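Lipolytic enzyme, G-D-S-L family (Bacteroides thetaiotaomicron, PDB 7BR2) is a gut microbial serine esterase of the SGNH (GDSL) hydrolase superfamily that metabolises the drug diltiazem. Local coordinates at residues F87-S92 and E157-I162; K115-M120 and E164-S169; T137-E142 and P183-N188. All blocks are in the same frame, centred on the assembly; numbering follows the deposited sequence.

Interaction 1: residues F87-S92 and E157-I162; sequences FGMNDS and ETIKRI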
loop_
_atom_site.group_PDB
_atom_site.type_symbol
_atom_site.label_atom_id
_atom_site.label_comp_id
_atom_site.label_asym_id
_atom_site.label_seq_id
_atom_site.Cartn_x
_atom_site.Cartn_y
_atom_site.Cartn_z
ATOM N N PHE A 87 14.051 -1.861 5.756
ATOM C CA PHE A 87 15.128 -0.889 5.908
ATOM C C PHE A 87 16.206 -1.222 4.890
ATOM O O PHE A 87 16.137 -2.238 4.191
ATOM C CB PHE A 87 15.715 -0.889 7.327
ATOM C CG PHE A 87 16.455 -2.148 7.676
ATOM C CD1 PHE A 87 15.769 -3.332 7.890
ATOM C CD2 PHE A 87 17.838 -2.152 7.774
ATOM C CE1 PHE A 87 16.452 -4.493 8.200
ATOM C CE2 PHE A 87 18.521 -3.302 8.086
ATOM C CZ PHE A 87 17.830 -4.477 8.301
ATOM N N GLY A 88 17.208 -0.350 4.796
ATOM C CA GLY A 88 18.362 -0.610 3.958
ATOM C C GLY A 88 18.633 0.462 2.921
ATOM O O GLY A 88 19.773 0.604 2.480
ATOM N N MET A 89 17.603 1.181 2.480
ATOM C CA MET A 89 17.845 2.201 1.463
ATOM C C MET A 89 18.828 3.258 1.961
ATOM O O MET A 89 19.717 3.697 1.215
ATOM C CB MET A 89 16.532 2.839 1.014
ATOM C CG MET A 89 16.716 3.895 -0.082
ATOM S SD MET A 89 17.402 3.298 -1.655
ATOM C CE MET A 89 16.031 2.366 -2.338
ATOM N N ASN A 90 18.704 3.662 3.228
ATOM C CA ASN A 90 19.638 4.607 3.825
ATOM C C ASN A 90 20.867 3.908 4.381
ATOM O O ASN A 90 21.972 4.445 4.295
ATOM C CB ASN A 90 18.935 5.411 4.916
ATOM C CG ASN A 90 17.924 6.375 4.349
ATOM O OD1 ASN A 90 18.236 7.147 3.433
ATOM N ND2 ASN A 90 16.695 6.317 4.855
ATOM N N ASP A 91 20.683 2.731 4.981
ATOM C CA ASP A 91 21.815 1.991 5.521
ATOM C C ASP A 91 22.887 1.761 4.458
ATOM O O ASP A 91 24.088 1.843 4.741
ATOM C CB ASP A 91 21.335 0.654 6.100
ATOM C CG ASP A 91 20.157 0.805 7.073
ATOM O OD1 ASP A 91 19.095 1.340 6.651
ATOM O OD2 ASP A 91 20.289 0.377 8.251
ATOM N N SER A 92 22.472 1.474 3.226
ATOM C CA SER A 92 23.421 1.106 2.184
ATOM C C SER A 92 24.363 2.245 1.809
ATOM O O SER A 92 25.469 1.981 1.327
ATOM C CB SER A 92 22.677 0.640 0.939
ATOM O OG SER A 92 21.612 1.524 0.645
ATOM N N GLU A 157 23.097 -3.840 -4.609
ATOM C CA GLU A 157 23.683 -5.112 -4.183
ATOM C C GLU A 157 23.908 -5.141 -2.675
ATOM O O GLU A 157 23.677 -6.169 -2.024
ATOM C CB GLU A 157 24.987 -5.372 -4.939
ATOM C CG GLU A 157 24.846 -5.266 -6.467
ATOM C CD GLU A 157 23.681 -6.078 -7.040
ATOM O OE1 GLU A 157 23.499 -7.243 -6.632
ATOM O OE2 GLU A 157 22.944 -5.542 -7.901
ATOM N N THR A 158 24.357 -4.023 -2.096
ATOM C CA THR A 158 24.415 -3.926 -0.641
ATOM C C THR A 158 23.013 -4.031 -0.039
ATOM O O THR A 158 22.809 -4.708 0.985
ATOM C CB THR A 158 25.091 -2.616 -0.238
ATOM O OG1 THR A 158 26.425 -2.585 -0.758
ATOM C CG2 THR A 158 25.145 -2.448 1.284
ATOM N N ILE A 159 22.028 -3.390 -0.684
ATOM C CA ILE A 159 20.648 -3.527 -0.224
ATOM C C ILE A 159 20.227 -4.995 -0.216
ATOM O O ILE A 159 19.693 -5.504 0.780
ATOM C CB ILE A 159 19.707 -2.670 -1.088
ATOM C CG1 ILE A 159 19.959 -1.183 -0.838
ATOM C CG2 ILE A 159 18.268 -3.001 -0.805
ATOM C CD1 ILE A 159 19.170 -0.280 -1.751
ATOM N N LYS A 160 20.493 -5.708 -1.313
ATOM C CA LYS A 160 20.122 -7.116 -1.403
ATOM C C LYS A 160 20.837 -7.958 -0.353
ATOM O O LYS A 160 20.268 -8.933 0.150
ATOM C CB LYS A 160 20.406 -7.655 -2.810
ATOM C CG LYS A 160 19.338 -7.285 -3.834
ATOM C CD LYS A 160 19.844 -7.375 -5.259
ATOM C CE LYS A 160 20.139 -8.812 -5.661
ATOM N NZ LYS A 160 20.407 -8.926 -7.133
ATOM N N ARG A 161 22.085 -7.619 -0.021
ATOM C CA ARG A 161 22.774 -8.323 1.063
ATOM C C ARG A 161 22.044 -8.139 2.388
ATOM O O ARG A 161 21.879 -9.094 3.163
ATOM C CB ARG A 161 24.213 -7.829 1.188
ATOM C CG ARG A 161 25.161 -8.378 0.157
ATOM C CD ARG A 161 26.578 -7.915 0.456
ATOM N NE ARG A 161 27.206 -8.714 1.506
ATOM C CZ ARG A 161 28.336 -8.373 2.118
ATOM N NH1 ARG A 161 28.950 -7.239 1.786
ATOM N NH2 ARG A 161 28.856 -9.161 3.054
ATOM N N ILE A 162 21.636 -6.900 2.683
ATOM C CA ILE A 162 20.864 -6.660 3.903
ATOM C C ILE A 162 19.567 -7.476 3.879
ATOM O O ILE A 162 19.173 -8.094 4.880
ATOM C CB ILE A 162 20.598 -5.149 4.082
ATOM C CG1 ILE A 162 21.920 -4.382 4.203
ATOM C CG2 ILE A 162 19.737 -4.904 5.316
ATOM C CD1 ILE A 162 21.775 -2.881 4.182
#
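The G88-M89-N90-D91 sequence has the form of the G-x-N-D block of SGNH hydrolases and packs against one face of helix 155-173. The tight part of the contact is mostly apolar and built on two isoleucines. I162 points its CG2 branch obliquely at the F87 ring, 3.4 Å from CE2, while its other branch ends with CD1 4.1 Å from G88 CA. G88 adopts a positive phi of 124°, where a side chain would collide with the carbonyl oxygen of F87 and also crowd I162 and I159. One turn earlier on the helix, I159 CG1 lies 3.5 Å from S92 OG. That hydroxyl sits between the backbone N and the carbonyl carbon (chi1 45°), and from there donates to G88 O at 2.8 Å, in the carbonyl plane. S92 N reaches the same G88 O at 2.9 Å, so two bonds grip one buried oxygen and close the turn, and K155 NZ adds a further hydrogen bond to S92 OG. An alanine in place of S92 would remove the hydroxyl's bonds to G88 O and K155 NZ, and would probably leave the turn held less firmly. Packing is looser at M89, whose bent chain brings SD 4.0 Å from I159 CD1. On the solvent side of the helix, K160 and E157 form a salt bridge and do not touch the loop. The contact joins the loop after strand 82-85 to helix 155-173, with helix 102-125 reaching it through Y110 and S113, helix 64-75 through A64 and M67, and helix 181-194 through N181.

Interaction 2: residues K115-M120 and E164-S169; sequences KNFQQM and EYQRES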
loop_
_atom_site.group_PDB
_atom_site.type_symbol
_atom_site.label_atom_id
_atom_site.label_comp_id
_atom_site.label_asym_id
_atom_site.label_seq_id
_atom_site.Cartn_x
_atom_site.Cartn_y
_atom_site.Cartn_z
ATOM N N LYS A 115 24.593 -4.895 12.203
ATOM C CA LYS A 115 24.844 -4.697 13.625
ATOM C C LYS A 115 23.639 -4.027 14.287
ATOM O O LYS A 115 23.178 -4.462 15.351
ATOM C CB LYS A 115 26.134 -3.883 13.815
ATOM C CG LYS A 115 26.569 -3.686 15.279
ATOM C CD LYS A 115 27.585 -2.563 15.436
ATOM C CE LYS A 115 27.731 -2.145 16.890
ATOM N NZ LYS A 115 28.940 -2.747 17.504
ATOM N N ASN A 116 23.092 -2.989 13.651
ATOM C CA ASN A 116 21.905 -2.349 14.230
ATOM C C ASN A 116 20.674 -3.258 14.160
ATOM O O ASN A 116 19.891 -3.363 15.134
ATOM C CB ASN A 116 21.642 -1.023 13.531
ATOM C CG ASN A 116 22.724 -0.026 13.820
ATOM O OD1 ASN A 116 23.104 0.162 14.980
ATOM N ND2 ASN A 116 23.266 0.593 12.773
ATOM N N PHE A 117 20.508 -3.952 13.030
ATOM C CA PHE A 117 19.379 -4.859 12.891
ATOM C C PHE A 117 19.368 -5.897 13.996
ATOM O O PHE A 117 18.296 -6.322 14.414
ATOM C CB PHE A 117 19.388 -5.561 11.534
ATOM C CG PHE A 117 18.337 -6.637 11.405
ATOM C CD1 PHE A 117 17.028 -6.307 11.094
ATOM C CD2 PHE A 117 18.654 -7.970 11.605
ATOM C CE1 PHE A 117 16.053 -7.282 10.974
ATOM C CE2 PHE A 117 17.681 -8.957 11.491
ATOM C CZ PHE A 117 16.380 -8.612 11.174
ATOM N N GLN A 118 20.545 -6.328 14.462
ATOM C CA GLN A 118 20.608 -7.358 15.498
ATOM C C GLN A 118 20.037 -6.849 16.816
ATOM O O GLN A 118 19.403 -7.608 17.564
ATOM C CB GLN A 118 22.057 -7.834 15.679
ATOM C CG GLN A 118 22.550 -8.813 14.589
ATOM C CD GLN A 118 24.035 -9.158 14.713
ATOM O OE1 GLN A 118 24.899 -8.445 14.208
ATOM N NE2 GLN A 118 24.327 -10.276 15.372
ATOM N N GLN A 119 20.260 -5.571 17.125
ATOM C CA GLN A 119 19.593 -4.958 18.269
ATOM C C GLN A 119 18.079 -5.068 18.114
ATOM O O GLN A 119 17.365 -5.536 19.016
ATOM C CB GLN A 119 20.026 -3.495 18.363
ATOM C CG GLN A 119 21.508 -3.265 18.695
ATOM C CD GLN A 119 21.925 -3.901 20.002
ATOM O OE1 GLN A 119 22.416 -5.028 20.037
ATOM N NE2 GLN A 119 21.692 -3.189 21.094
ATOM N N MET A 120 17.584 -4.688 16.939
ATOM C CA MET A 120 16.144 -4.811 16.702
ATOM C C MET A 120 15.679 -6.264 16.819
ATOM O O MET A 120 14.649 -6.546 17.443
ATOM C CB MET A 120 15.781 -4.254 15.328
ATOM C CG MET A 120 16.092 -2.782 15.131
ATOM S SD MET A 120 15.422 -2.255 13.550
ATOM C CE MET A 120 13.793 -1.876 14.101
ATOM N N GLU A 164 19.019 -10.294 2.364
ATOM C CA GLU A 164 19.334 -11.700 2.621
ATOM C C GLU A 164 19.592 -11.949 4.098
ATOM O O GLU A 164 19.197 -12.993 4.638
ATOM C CB GLU A 164 20.529 -12.153 1.774
ATOM C CG GLU A 164 20.163 -12.963 0.527
ATOM C CD GLU A 164 19.142 -14.085 0.813
ATOM O OE1 GLU A 164 19.486 -15.037 1.559
ATOM O OE2 GLU A 164 18.011 -14.036 0.276
ATOM N N TYR A 165 20.256 -11.007 4.772
ATOM C CA TYR A 165 20.397 -11.152 6.217
ATOM C C TYR A 165 19.027 -11.170 6.900
ATOM O O TYR A 165 18.792 -11.962 7.827
ATOM C CB TYR A 165 21.266 -10.043 6.792
ATOM C CG TYR A 165 21.719 -10.371 8.188
ATOM C CD1 TYR A 165 20.881 -10.155 9.281
ATOM C CD2 TYR A 165 22.963 -10.923 8.419
ATOM C CE1 TYR A 165 21.275 -10.473 10.563
ATOM C CE2 TYR A 165 23.377 -11.239 9.706
ATOM C CZ TYR A 165 22.525 -11.013 10.772
ATOM O OH TYR A 165 22.928 -11.326 12.047
ATOM N N GLN A 166 18.103 -10.321 6.430
ATOM C CA GLN A 166 16.734 -10.363 6.937
ATOM C C GLN A 166 16.099 -11.734 6.717
ATOM O O GLN A 166 15.495 -12.301 7.634
ATOM C CB GLN A 166 15.886 -9.293 6.258
ATOM C CG GLN A 166 16.011 -7.914 6.811
ATOM C CD GLN A 166 15.076 -6.967 6.110
ATOM O OE1 GLN A 166 15.343 -6.531 4.991
ATOM N NE2 GLN A 166 13.955 -6.656 6.755
ATOM N N ARG A 167 16.200 -12.261 5.492
ATOM C CA ARG A 167 15.576 -13.545 5.162
ATOM C C ARG A 167 16.074 -14.648 6.091
ATOM O O ARG A 167 15.281 -15.421 6.643
ATOM C CB ARG A 167 15.834 -13.897 3.688
ATOM C CG ARG A 167 15.091 -15.150 3.175
ATOM C CD ARG A 167 15.666 -15.699 1.839
ATOM N NE ARG A 167 15.576 -14.776 0.693
ATOM C CZ ARG A 167 14.530 -14.689 -0.140
ATOM N NH1 ARG A 167 13.464 -15.468 0.025
ATOM N NH2 ARG A 167 14.545 -13.823 -1.150
ATOM N N GLU A 168 17.388 -14.711 6.304
ATOM C CA GLU A 168 17.932 -15.782 7.128
ATOM C C GLU A 168 17.589 -15.595 8.599
ATOM O O GLU A 168 17.335 -16.585 9.303
ATOM C CB GLU A 168 19.443 -15.873 6.923
ATOM C CG GLU A 168 19.779 -16.117 5.457
ATOM C CD GLU A 168 21.244 -15.937 5.110
ATOM O OE1 GLU A 168 22.052 -15.639 6.018
ATOM O OE2 GLU A 168 21.582 -16.083 3.910
ATOM N N SER A 169 17.543 -14.342 9.081
ATOM C CA SER A 169 17.068 -14.112 10.442
ATOM C C SER A 169 15.630 -14.595 10.599
ATOM O O SER A 169 15.285 -15.242 11.598
ATOM C CB SER A 169 17.196 -12.626 10.800
ATOM O OG SER A 169 16.728 -12.365 12.117
#
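S169 OG is the best-held polar atom of this contact, gripped by one hydrogen bond, to E121 OE2 of helix 102-125. The bond runs from one helix to the other and fixes where the oxygen rests beside the F117 ring. It belongs to helix-against-helix packing within the alpha/beta fold of SGNH hydrolases, in which helices 102-125 and 155-173 each connect neighbouring parallel strands as successive beta-alpha-beta crossovers. The two short segments run in nearly the same direction, inclined at 29°, and their axes come no nearer than 11.5 Å, a wide spacing bridged by large side chains. F117 carries the largest share. With CG anti to its backbone N (chi1 173°), its ring extends across to the partner helix, where three residues meet it, S169 at its edge, Y165 and Q166 obliquely. S169 OG lies in the ring plane, 3.6 Å from F117 CE2. Y165, likewise with CG anti to its backbone N, brings CE1 to 3.8 Å from F117 CD2; the ring planes stand at 84° and the two side chains cross obliquely. The aliphatic part of Q166 passes by F117 CE1, with CG 4.2 Å from it, and Q166 NE2 makes a weak hydrogen bond to V85 O. M134 of strand 131-136 touches both F117 and Q166, which places this buried side of the interface directly over the sheet. On the solvent-facing side, the extended chain of Q118 crosses Y165 at about a right angle, its CG 3.6 Å from the phenolic OH of Y165.

Interaction 3: residues T137-E142 and P183-N188; sequences TSPYDE and PMVAIN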
loop_
_atom_site.group_PDB
_atom_site.type_symbol
_atom_site.label_atom_id
_atom_site.label_comp_id
_atom_site.label_asym_id
_atom_site.label_seq_id
_atom_site.Cartn_x
_atom_site.Cartn_y
_atom_site.Cartn_z
ATOM N N THR A 137 13.127 -4.290 1.459
ATOM C CA THR A 137 12.781 -2.988 0.895
ATOM C C THR A 137 12.730 -3.017 -0.633
ATOM O O THR A 137 13.402 -3.816 -1.297
ATOM C CB THR A 137 13.785 -1.923 1.326
ATOM O OG1 THR A 137 13.502 -0.706 0.629
ATOM C CG2 THR A 137 15.209 -2.352 1.004
ATOM N N SER A 138 11.912 -2.118 -1.184
ATOM C CA SER A 138 11.948 -1.812 -2.599
ATOM C C SER A 138 13.367 -1.393 -3.004
ATOM O O SER A 138 14.149 -0.930 -2.174
ATOM C CB SER A 138 10.928 -0.711 -2.915
ATOM O OG SER A 138 11.089 0.409 -2.063
ATOM N N PRO A 139 13.722 -1.527 -4.281
ATOM C CA PRO A 139 15.130 -1.415 -4.669
ATOM C C PRO A 139 15.554 -0.007 -5.065
ATOM O O PRO A 139 14.737 0.867 -5.357
ATOM C CB PRO A 139 15.209 -2.353 -5.881
ATOM C CG PRO A 139 13.865 -2.152 -6.554
ATOM C CD PRO A 139 12.868 -1.901 -5.431
ATOM N N TYR A 140 16.872 0.196 -5.064
ATOM C CA TYR A 140 17.470 1.332 -5.755
ATOM C C TYR A 140 17.626 0.970 -7.230
ATOM O O TYR A 140 18.321 0.003 -7.566
ATOM C CB TYR A 140 18.820 1.695 -5.141
ATOM C CG TYR A 140 19.508 2.848 -5.837
ATOM C CD1 TYR A 140 19.140 4.163 -5.582
ATOM C CD2 TYR A 140 20.514 2.621 -6.767
ATOM C CE1 TYR A 140 19.763 5.221 -6.227
ATOM C CE2 TYR A 140 21.147 3.682 -7.420
ATOM C CZ TYR A 140 20.766 4.974 -7.147
ATOM O OH TYR A 140 21.394 6.024 -7.791
ATOM N N ASP A 141 16.965 1.719 -8.111
ATOM C CA ASP A 141 16.926 1.359 -9.529
ATOM C C ASP A 141 18.201 1.835 -10.218
ATOM O O ASP A 141 18.320 3.002 -10.592
ATOM C CB ASP A 141 15.707 1.965 -10.202
ATOM C CG ASP A 141 15.503 1.433 -11.600
ATOM O OD1 ASP A 141 16.382 0.690 -12.100
ATOM O OD2 ASP A 141 14.479 1.793 -12.211
ATOM N N GLU A 142 19.127 0.908 -10.455
ATOM C CA GLU A 142 20.415 1.213 -11.068
ATOM C C GLU A 142 20.383 1.239 -12.592
ATOM O O GLU A 142 21.282 1.823 -13.203
ATOM C CB GLU A 142 21.433 0.157 -10.626
ATOM C CG GLU A 142 21.736 0.130 -9.146
ATOM C CD GLU A 142 22.628 -1.047 -8.756
ATOM O OE1 GLU A 142 22.965 -1.869 -9.639
ATOM O OE2 GLU A 142 23.087 -1.087 -7.598
ATOM N N PRO A 183 11.224 -8.719 -7.124
ATOM C CA PRO A 183 10.145 -8.527 -8.107
ATOM C C PRO A 183 10.124 -7.137 -8.709
ATOM O O PRO A 183 9.803 -6.974 -9.896
ATOM C CB PRO A 183 8.866 -8.811 -7.303
ATOM C CG PRO A 183 9.311 -9.434 -6.026
ATOM C CD PRO A 183 10.701 -9.004 -5.774
ATOM N N MET A 184 10.486 -6.122 -7.938
ATOM C CA MET A 184 10.443 -4.774 -8.479
ATOM C C MET A 184 11.602 -4.534 -9.433
ATOM O O MET A 184 11.450 -3.822 -10.427
ATOM C CB MET A 184 10.431 -3.754 -7.345
ATOM C CG MET A 184 9.078 -3.643 -6.658
ATOM S SD MET A 184 9.108 -2.472 -5.289
ATOM C CE MET A 184 8.910 -0.934 -6.206
ATOM N N VAL A 185 12.776 -5.103 -9.144
ATOM C CA VAL A 185 13.868 -5.059 -10.114
ATOM C C VAL A 185 13.435 -5.728 -11.410
ATOM O O VAL A 185 13.672 -5.204 -12.504
ATOM C CB VAL A 185 15.130 -5.723 -9.534
ATOM C CG1 VAL A 185 16.182 -5.873 -10.617
ATOM C CG2 VAL A 185 15.690 -4.897 -8.402
ATOM N N ALA A 186 12.751 -6.871 -11.300
ATOM C CA ALA A 186 12.305 -7.592 -12.489
ATOM C C ALA A 186 11.340 -6.748 -13.311
ATOM O O ALA A 186 11.471 -6.648 -14.543
ATOM C CB ALA A 186 11.659 -8.918 -12.083
ATOM N N ILE A 187 10.363 -6.126 -12.644
ATOM C CA ILE A 187 9.426 -5.261 -13.357
ATOM C C ILE A 187 10.164 -4.087 -13.984
ATOM O O ILE A 187 9.826 -3.632 -15.086
ATOM C CB ILE A 187 8.311 -4.775 -12.414
ATOM C CG1 ILE A 187 7.454 -5.944 -11.947
ATOM C CG2 ILE A 187 7.450 -3.714 -13.103
ATOM C CD1 ILE A 187 6.807 -5.706 -10.592
ATOM N N ASN A 188 11.150 -3.545 -13.267
ATOM C CA ASN A 188 11.950 -2.457 -13.812
ATOM C C ASN A 188 12.627 -2.883 -15.109
ATOM O O ASN A 188 12.600 -2.147 -16.098
ATOM C CB ASN A 188 12.973 -1.979 -12.777
ATOM C CG ASN A 188 12.376 -0.995 -11.773
ATOM O OD1 ASN A 188 11.319 -0.411 -12.007
ATOM N ND2 ASN A 188 13.056 -0.813 -10.650
#
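M184, on helix 181-194 after the last parallel strand, 176-179, packs against the extended loop at the C-terminal end of strand 131-136, a junction within the alpha/beta fold of SGNH hydrolases. Its CB lies 3.6 Å from P139 CD, so that the chain starts against the proline ring and crosses it at about a right angle. CG is anti to the carbonyl carbon (chi1 -76°), the chain runs straight through chi2, and SD arrives 3.5 Å from S138 CB. A bend at chi3, 82°, then turns the methyl, leaving CE 3.9 Å from the same S138 CB. M216 and L219 of helix 210-223 also touch M184, burying the thioether between that helix and the loop. P139 is covered further along its ring by V185, whose CG2 branch is 3.6 Å from P139 CB, the two side chains sliding past each other in opposite directions. Beyond this apolar patch, D141 and N188 meet tip to tip. Their carboxylate and amide planes are only 5° apart and lie stacked, with D141 OD2 3.4 Å from N188 ND2, an approach whose angle is too poor for a hydrogen bond. Each group bonds to other residues: D141 OD2 with T199 OG1, and N188 OD1 with L200 N, while D141 OD1 accepts from T143 N, as in an Asx turn, and also from A144 N. D141 O also pairs with R205 NE, beside D204 of the probable Ser-His-Asp triad. Chemically, then, no hydrogen bond joins the two segments: sulfur, proline and valine surfaces fit by shape, while the buried carboxylate, its negative charge probably stabilised by hydroxyl and backbone N-H donors, is held flat by T199, T143 and A144, and the amide by L200.

How the interactions relate
All three interactions belong to the GDSL-like hydrolase family region and join pieces that alternate in sequence: 87-92, 115-120 and 137-142 come first, followed in the same order by their partners 157-162, 164-169 and 183-188. Interactions 1 and 2 share helix 155-173, with centres about 11 Å apart, and join directly where F87 CZ meets F117 CD1 at 3.4 Å. Centre to centre, interaction 3 lies about 12 Å from interaction 1, touching it through M89 CE beside P139 and Y140, but about 21 Å from interaction 2. Interaction 1 is thus the middle member, linking helix packing beside the five-stranded parallel sheet to loops beyond its strand ends, where the probable catalytic triad lies near M89.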